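Local coordinates for protein cellulosomal scaffoldin (Acetivibrio cellulolyticus, PDB 4WI0) that probably helps break down cellulose as a cellulosome scaffold, its X-dockerin module docking onto a type II cohesin of a partner scaffoldin, at residues B[104-107]-B[108-112]. The protein carries 1 engineered substitution. Sequence-based numbering, arbitrary orientation.
With CA (calcium ion), chain C.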
loop_
_atom_site.group_PDB
_atom_site.type_symbol
_atom_site.label_atom_id
_atom_site.label_comp_id
_atom_site.label_asym_id
_atom_site.label_seq_id
_atom_site.Cartn_x
_atom_site.Cartn_y
_atom_site.Cartn_z
ATOM N N ILE B 104 9.971 -11.760 3.846
ATOM C CA ILE B 104 8.980 -10.881 3.231
ATOM C C ILE B 104 9.178 -10.961 1.724
ATOM O O ILE B 104 10.183 -10.487 1.210
ATOM C CB ILE B 104 9.142 -9.434 3.721
ATOM C CG1 ILE B 104 8.811 -9.363 5.211
ATOM C CG2 ILE B 104 8.249 -8.492 2.922
ATOM C CD1 ILE B 104 9.060 -8.009 5.839
ATOM N N ASN B 105 8.235 -11.580 1.020
ATOM C CA ASN B 105 8.371 -11.784 -0.425
ATOM C C ASN B 105 7.022 -11.693 -1.154
ATOM O O ASN B 105 6.063 -11.134 -0.610
ATOM C CB ASN B 105 9.120 -13.102 -0.696
ATOM C CG ASN B 105 8.472 -14.306 -0.038
ATOM O OD1 ASN B 105 7.254 -14.382 0.105
ATOM N ND2 ASN B 105 9.299 -15.279 0.348
ATOM N N LEU B 106 6.951 -12.211 -2.380
ATOM C CA LEU B 106 5.742 -12.105 -3.199
ATOM C C LEU B 106 4.525 -12.788 -2.566
ATOM O O LEU B 106 3.405 -12.288 -2.684
ATOM C CB LEU B 106 5.992 -12.682 -4.598
ATOM C CG LEU B 106 4.895 -12.527 -5.652
ATOM C CD1 LEU B 106 4.659 -11.059 -5.999
ATOM C CD2 LEU B 106 5.238 -13.312 -6.904
ATOM N N GLU B 107 4.746 -13.919 -1.897
ATOM C CA GLU B 107 3.645 -14.679 -1.295
ATOM C C GLU B 107 2.917 -13.854 -0.240
ATOM O O GLU B 107 1.697 -13.947 -0.101
ATOM C CB GLU B 107 4.135 -15.994 -0.681
ATOM C CG GLU B 107 4.257 -17.141 -1.671
ATOM C CD GLU B 107 5.163 -16.818 -2.842
ATOM O OE1 GLU B 107 6.374 -16.577 -2.614
ATOM O OE2 GLU B 107 4.665 -16.799 -3.987
ATOM N N ASP B 108 3.679 -13.050 0.492
ATOM C CA ASP B 108 3.123 -12.141 1.490
ATOM C C ASP B 108 2.267 -11.075 0.828
ATOM O O ASP B 108 1.169 -10.774 1.303
ATOM C CB ASP B 108 4.238 -11.493 2.289
ATOM C CG ASP B 108 5.034 -12.503 3.074
ATOM O OD1 ASP B 108 4.466 -13.117 3.995
ATOM O OD2 ASP B 108 6.224 -12.706 2.769
ATOM N N ILE B 109 2.763 -10.530 -0.281
ATOM C CA ILE B 109 1.991 -9.576 -1.086
ATOM C C ILE B 109 0.726 -10.228 -1.631
ATOM O O ILE B 109 -0.351 -9.643 -1.557
ATOM C CB ILE B 109 2.816 -8.987 -2.257
ATOM C CG1 ILE B 109 3.935 -8.098 -1.696
ATOM C CG2 ILE B 109 1.908 -8.200 -3.209
ATOM C CD1 ILE B 109 4.683 -7.264 -2.716
ATOM N N LEU B 110 0.851 -11.435 -2.182
ATOM C CA LEU B 110 -0.314 -12.121 -2.742
ATOM C C LEU B 110 -1.368 -12.424 -1.680
ATOM O O LEU B 110 -2.566 -12.398 -1.967
ATOM C CB LEU B 110 0.092 -13.394 -3.486
ATOM C CG LEU B 110 0.912 -13.134 -4.747
ATOM C CD1 LEU B 110 1.489 -14.433 -5.288
ATOM C CD2 LEU B 110 0.071 -12.430 -5.807
ATOM N N GLU B 111 -0.924 -12.675 -0.453
ATOM C CA GLU B 111 -1.841 -12.948 0.638
ATOM C C GLU B 111 -2.747 -11.738 0.914
ATOM O O GLU B 111 -3.948 -11.897 1.125
ATOM C CB GLU B 111 -1.061 -13.345 1.899
ATOM C CG GLU B 111 -1.910 -13.902 3.035
ATOM C CD GLU B 111 -2.661 -15.172 2.674
ATOM O OE1 GLU B 111 -2.252 -15.902 1.742
ATOM O OE2 GLU B 111 -3.677 -15.448 3.335
ATOM N N ILE B 112 -2.162 -10.543 0.911
ATOM C CA ILE B 112 -2.914 -9.297 1.098
ATOM C C ILE B 112 -3.866 -9.050 -0.086
ATOM O O ILE B 112 -5.011 -8.629 0.096
ATOM C CB ILE B 112 -1.958 -8.095 1.288
ATOM C CG1 ILE B 112 -1.189 -8.244 2.608
ATOM C CG2 ILE B 112 -2.725 -6.778 1.284
ATOM C CD1 ILE B 112 0.087 -7.441 2.675
HETATM CA CA CA C . 6.552 -14.480 4.465
HETATM O O HOH W 1 6.315 -15.699 2.428
HETATM O O HOH W 2 -0.126 -16.166 -0.218
HETATM O O HOH W 3 4.918 -16.104 5.287
#
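A capping box between Asn105 and Asp108 opens helix 106-113 at the first calcium loop of the dockerin module. Asn105 N donates to Asp108 OD2 at 2.9 Å along a nearly straight path (163°), using the carboxylate lone pair that points away from OD1. Asn105, the N-cap residue, accepts through OD1 a weak capping bond from Glu107 N at 3.2 Å. With chi1 at 55°, its CG sits between the backbone N and the carbonyl carbon, and this brings the amide oxygen round over the first turn. The amide and carboxylate planes lie 24° apart, but their oxygens, both acceptors, do not bond to each other. Instead, water 1 donates to Asn105 OD1 and ligates the calcium, tying the N-cap to the metal as a second-shell group.

As in the F-hand version of the EF-hand that dockerins use, the loop ends in a bidentate acid in the first turn of the exiting helix: Asp108 OD1 and OD2 each lie 2.5 Å from the calcium ion. Asp93, Asp101 and the carbonyl of Ala103 add ligands, and Met94 N also bonds Asp108 OD1. The calcium ion, the N-H groups of Asn105 and Met94 and the helix N-terminus probably stabilise the carboxylate as an anion, offsetting the repulsion among the clustered acids.

Beyond the cap, Leu110 N reaches Leu106 O at 2.7 Å, and the exposed side chains of the same two residues touch through Leu106 CG and Leu110 CD1 (3.9 Å). One residue further along, Glu107 O accepts from both Glu111 N and water 2, which also donates to Glu111 OE1, the oxygen salt-bridged to Lys114.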